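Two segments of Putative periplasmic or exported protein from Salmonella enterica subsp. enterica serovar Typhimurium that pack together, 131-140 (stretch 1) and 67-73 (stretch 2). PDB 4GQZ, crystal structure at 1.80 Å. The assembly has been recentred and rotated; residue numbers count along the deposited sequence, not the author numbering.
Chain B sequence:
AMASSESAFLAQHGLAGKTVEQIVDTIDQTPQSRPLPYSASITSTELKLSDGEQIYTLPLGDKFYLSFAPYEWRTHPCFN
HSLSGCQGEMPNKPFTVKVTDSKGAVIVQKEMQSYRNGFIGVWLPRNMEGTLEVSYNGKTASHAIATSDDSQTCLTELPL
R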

# COMPACT_ATOMS: atom_id res chain seq x y z
N THR B 131 4.36 -21.98 4.10
CA THR B 131 3.39 -22.98 3.66
C THR B 131 2.00 -22.45 3.88
O THR B 131 1.71 -21.83 4.91
CB THR B 131 3.54 -24.31 4.45
OG1 THR B 131 4.86 -24.82 4.26
CG2 THR B 131 2.53 -25.36 3.97
N LEU B 132 1.13 -22.67 2.90
CA LEU B 132 -0.30 -22.38 3.06
C LEU B 132 -1.02 -23.72 3.19
O LEU B 132 -0.77 -24.64 2.39
CB LEU B 132 -0.84 -21.64 1.84
CG LEU B 132 -2.37 -21.68 1.70
CD1 LEU B 132 -3.02 -20.86 2.79
CD2 LEU B 132 -2.84 -21.21 0.33
N GLU B 133 -1.88 -23.86 4.19
CA GLU B 133 -2.73 -25.04 4.28
C GLU B 133 -4.16 -24.60 4.28
O GLU B 133 -4.51 -23.59 4.90
CB GLU B 133 -2.45 -25.87 5.54
CG GLU B 133 -3.32 -27.13 5.62
CD GLU B 133 -3.14 -27.92 6.91
OE1 GLU B 133 -2.38 -27.46 7.78
OE2 GLU B 133 -3.77 -28.99 7.05
N VAL B 134 -5.00 -25.32 3.55
CA VAL B 134 -6.41 -25.02 3.46
C VAL B 134 -7.17 -26.28 3.83
O VAL B 134 -6.71 -27.39 3.54
CB VAL B 134 -6.79 -24.54 2.03
CG1 VAL B 134 -8.28 -24.29 1.93
CG2 VAL B 134 -6.02 -23.29 1.68
N SER B 135 -8.30 -26.13 4.52
CA SER B 135 -9.08 -27.31 4.85
C SER B 135 -10.57 -27.04 4.69
O SER B 135 -11.04 -25.93 4.94
CB SER B 135 -8.73 -27.83 6.26
OG SER B 135 -9.47 -27.15 7.25
N TYR B 136 -11.29 -28.06 4.23
CA TYR B 136 -12.72 -27.95 3.95
C TYR B 136 -13.38 -29.31 4.18
O TYR B 136 -12.96 -30.29 3.58
CB TYR B 136 -12.93 -27.53 2.49
CG TYR B 136 -14.36 -27.62 2.01
CD1 TYR B 136 -15.31 -26.68 2.42
CD2 TYR B 136 -14.76 -28.63 1.14
CE1 TYR B 136 -16.62 -26.75 1.97
CE2 TYR B 136 -16.07 -28.70 0.69
CZ TYR B 136 -16.99 -27.76 1.11
OH TYR B 136 -18.29 -27.83 0.66
N ASN B 137 -14.38 -29.35 5.06
CA ASN B 137 -15.19 -30.56 5.30
C ASN B 137 -14.37 -31.85 5.38
O ASN B 137 -14.60 -32.82 4.65
CB ASN B 137 -16.33 -30.64 4.27
CG ASN B 137 -17.27 -31.83 4.49
OD1 ASN B 137 -18.02 -31.87 5.47
ND2 ASN B 137 -17.22 -32.80 3.58
N GLY B 138 -13.37 -31.85 6.25
CA GLY B 138 -12.56 -33.03 6.48
C GLY B 138 -11.38 -33.19 5.54
O GLY B 138 -10.56 -34.08 5.75
N LYS B 139 -11.27 -32.34 4.53
CA LYS B 139 -10.24 -32.50 3.50
C LYS B 139 -9.24 -31.35 3.56
O LYS B 139 -9.61 -30.25 3.93
CB LYS B 139 -10.88 -32.53 2.10
CG LYS B 139 -11.91 -33.62 1.88
CD LYS B 139 -12.46 -33.54 0.45
CE LYS B 139 -13.99 -33.60 0.41
NZ LYS B 139 -14.54 -34.86 1.00
N THR B 140 -7.99 -31.61 3.17
CA THR B 140 -6.95 -30.59 3.24
C THR B 140 -6.12 -30.51 1.98
O THR B 140 -6.03 -31.47 1.20
CB THR B 140 -5.94 -30.82 4.40
OG1 THR B 140 -5.27 -32.07 4.19
CG2 THR B 140 -6.64 -30.84 5.74
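Stretch 2 (67-73) SFAPYEW

Stretch 2 packs against one side of a β-hairpin formed by stretch 1, and the two are held together by side chains alone, with no hydrogen bond between them. In stretch 1, the strand 131-136 runs into a type I' turn from Y136 to K139, closed by paired backbone hydrogen bonds, Y136 N to K139 O and K139 N to Y136 O, both 2.8 Å. N137 and G138 carry the positive phi values (43° and 88°) that this turn requires; at the backbone angles of G138 a CB would be jammed against the carbonyl O of N137, so glycine fits there. The chain then returns as a strand from K139.

Stretch 2 enters as the continuation of a strand, with S67 and F68 in it, and remains largely extended through Y71. It runs in the same sense as the first strand of the hairpin: F68 lies nearest L132, with their CA atoms 9.6 Å apart, and P70 nearest V134, with CA atoms at 7.5 Å. The CA atom of E72 is nearest that of K139, at the end of the turn, at 9.4 Å. Alternation governs both partners. L132, V134 and Y136 point toward stretch 2, as do F68, P70 and E72 toward stretch 1, whereas the intervening residues make no contact.

The buried end is apolar. F68 adopts chi1 p (57°) with chi2 at -88°, a conformation that offers a ring face to L132. L132, with chi1 t and chi2 p, places CD2 over that face, 3.7 Å from the F68 ring centroid and 10° off the ring normal, a CH-π contact. V134, at chi1 t, spreads its two methyls between neighbours: V134 CG2 meets F68 CE2 obliquely at 3.5 Å, while V134 CG1 touches CG of P70 at 3.7 Å. The pyrrolidine ring of P70, with its C-gamma exo pucker, thus continues the apolar surface begun by F68.

Toward the turn the contact is more exposed: the E72 carboxylate lies against carbon atoms of Y136 and K139, with no salt bridge. E72 extends through chi1 m and chi2 t, bringing its carboxylate to the hairpin end. There E72 OE2 lies 3.8 Å from CE2 of Y136, at the edge of the tyrosine ring and near its plane, and 3.5 Å from CE of K139. Y136 is at chi1 t, and its hydroxyl is hydrogen-bonded elsewhere in the structure. The lysine leaves its backbone with chi1 m and chi2 t, then bends at chi3 (-132°, between wells) and chi4 m.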

# COMPACT_ATOMS: atom_id res chain seq x y z
N SER B 67 -3.66 -14.71 -3.96
CA SER B 67 -5.05 -15.16 -4.11
C SER B 67 -5.06 -16.63 -4.53
O SER B 67 -4.40 -17.00 -5.50
CB SER B 67 -5.82 -14.26 -5.10
OG SER B 67 -7.23 -14.48 -5.04
N PHE B 68 -5.76 -17.47 -3.78
CA PHE B 68 -5.74 -18.89 -4.09
C PHE B 68 -7.14 -19.49 -4.21
O PHE B 68 -8.11 -18.97 -3.64
CB PHE B 68 -4.92 -19.63 -3.02
CG PHE B 68 -5.43 -19.42 -1.62
CD1 PHE B 68 -4.99 -18.35 -0.86
CD2 PHE B 68 -6.31 -20.33 -1.05
CE1 PHE B 68 -5.45 -18.16 0.44
CE2 PHE B 68 -6.78 -20.15 0.24
CZ PHE B 68 -6.34 -19.05 0.99
N ALA B 69 -7.25 -20.59 -4.95
CA ALA B 69 -8.54 -21.18 -5.21
C ALA B 69 -8.44 -22.68 -4.99
O ALA B 69 -7.85 -23.38 -5.79
CB ALA B 69 -8.98 -20.89 -6.65
N PRO B 70 -8.97 -23.16 -3.86
CA PRO B 70 -8.91 -24.62 -3.65
C PRO B 70 -9.81 -25.33 -4.65
O PRO B 70 -10.74 -24.72 -5.19
CB PRO B 70 -9.45 -24.79 -2.23
CG PRO B 70 -9.14 -23.45 -1.54
CD PRO B 70 -9.40 -22.44 -2.65
N TYR B 71 -9.56 -26.61 -4.91
CA TYR B 71 -10.43 -27.35 -5.81
C TYR B 71 -10.59 -28.80 -5.39
O TYR B 71 -9.83 -29.31 -4.57
CB TYR B 71 -9.93 -27.23 -7.25
CG TYR B 71 -8.71 -28.06 -7.59
CD1 TYR B 71 -7.43 -27.58 -7.34
CD2 TYR B 71 -8.84 -29.32 -8.20
CE1 TYR B 71 -6.31 -28.33 -7.67
CE2 TYR B 71 -7.72 -30.06 -8.53
CZ TYR B 71 -6.47 -29.56 -8.27
OH TYR B 71 -5.34 -30.30 -8.58
N GLU B 72 -11.59 -29.46 -5.96
CA GLU B 72 -11.83 -30.86 -5.65
C GLU B 72 -11.64 -31.73 -6.88
O GLU B 72 -11.08 -32.83 -6.79
CB GLU B 72 -13.23 -31.05 -5.08
CG GLU B 72 -13.30 -30.72 -3.60
CD GLU B 72 -14.71 -30.71 -3.10
OE1 GLU B 72 -15.59 -30.20 -3.82
OE2 GLU B 72 -14.95 -31.22 -1.98
N TRP B 73 -12.10 -31.22 -8.01
CA TRP B 73 -12.10 -31.99 -9.25
C TRP B 73 -10.99 -31.56 -10.20
O TRP B 73 -10.03 -32.30 -10.41
CB TRP B 73 -13.47 -31.86 -9.93
CG TRP B 73 -13.62 -32.59 -11.23
CD1 TRP B 73 -12.98 -33.74 -11.61
CD2 TRP B 73 -14.45 -32.20 -12.33
NE1 TRP B 73 -13.37 -34.09 -12.89
CE2 TRP B 73 -14.28 -33.17 -13.35
CE3 TRP B 73 -15.31 -31.12 -12.56
CZ2 TRP B 73 -14.95 -33.09 -14.57
CZ3 TRP B 73 -15.99 -31.05 -13.78
CH2 TRP B 73 -15.80 -32.03 -14.77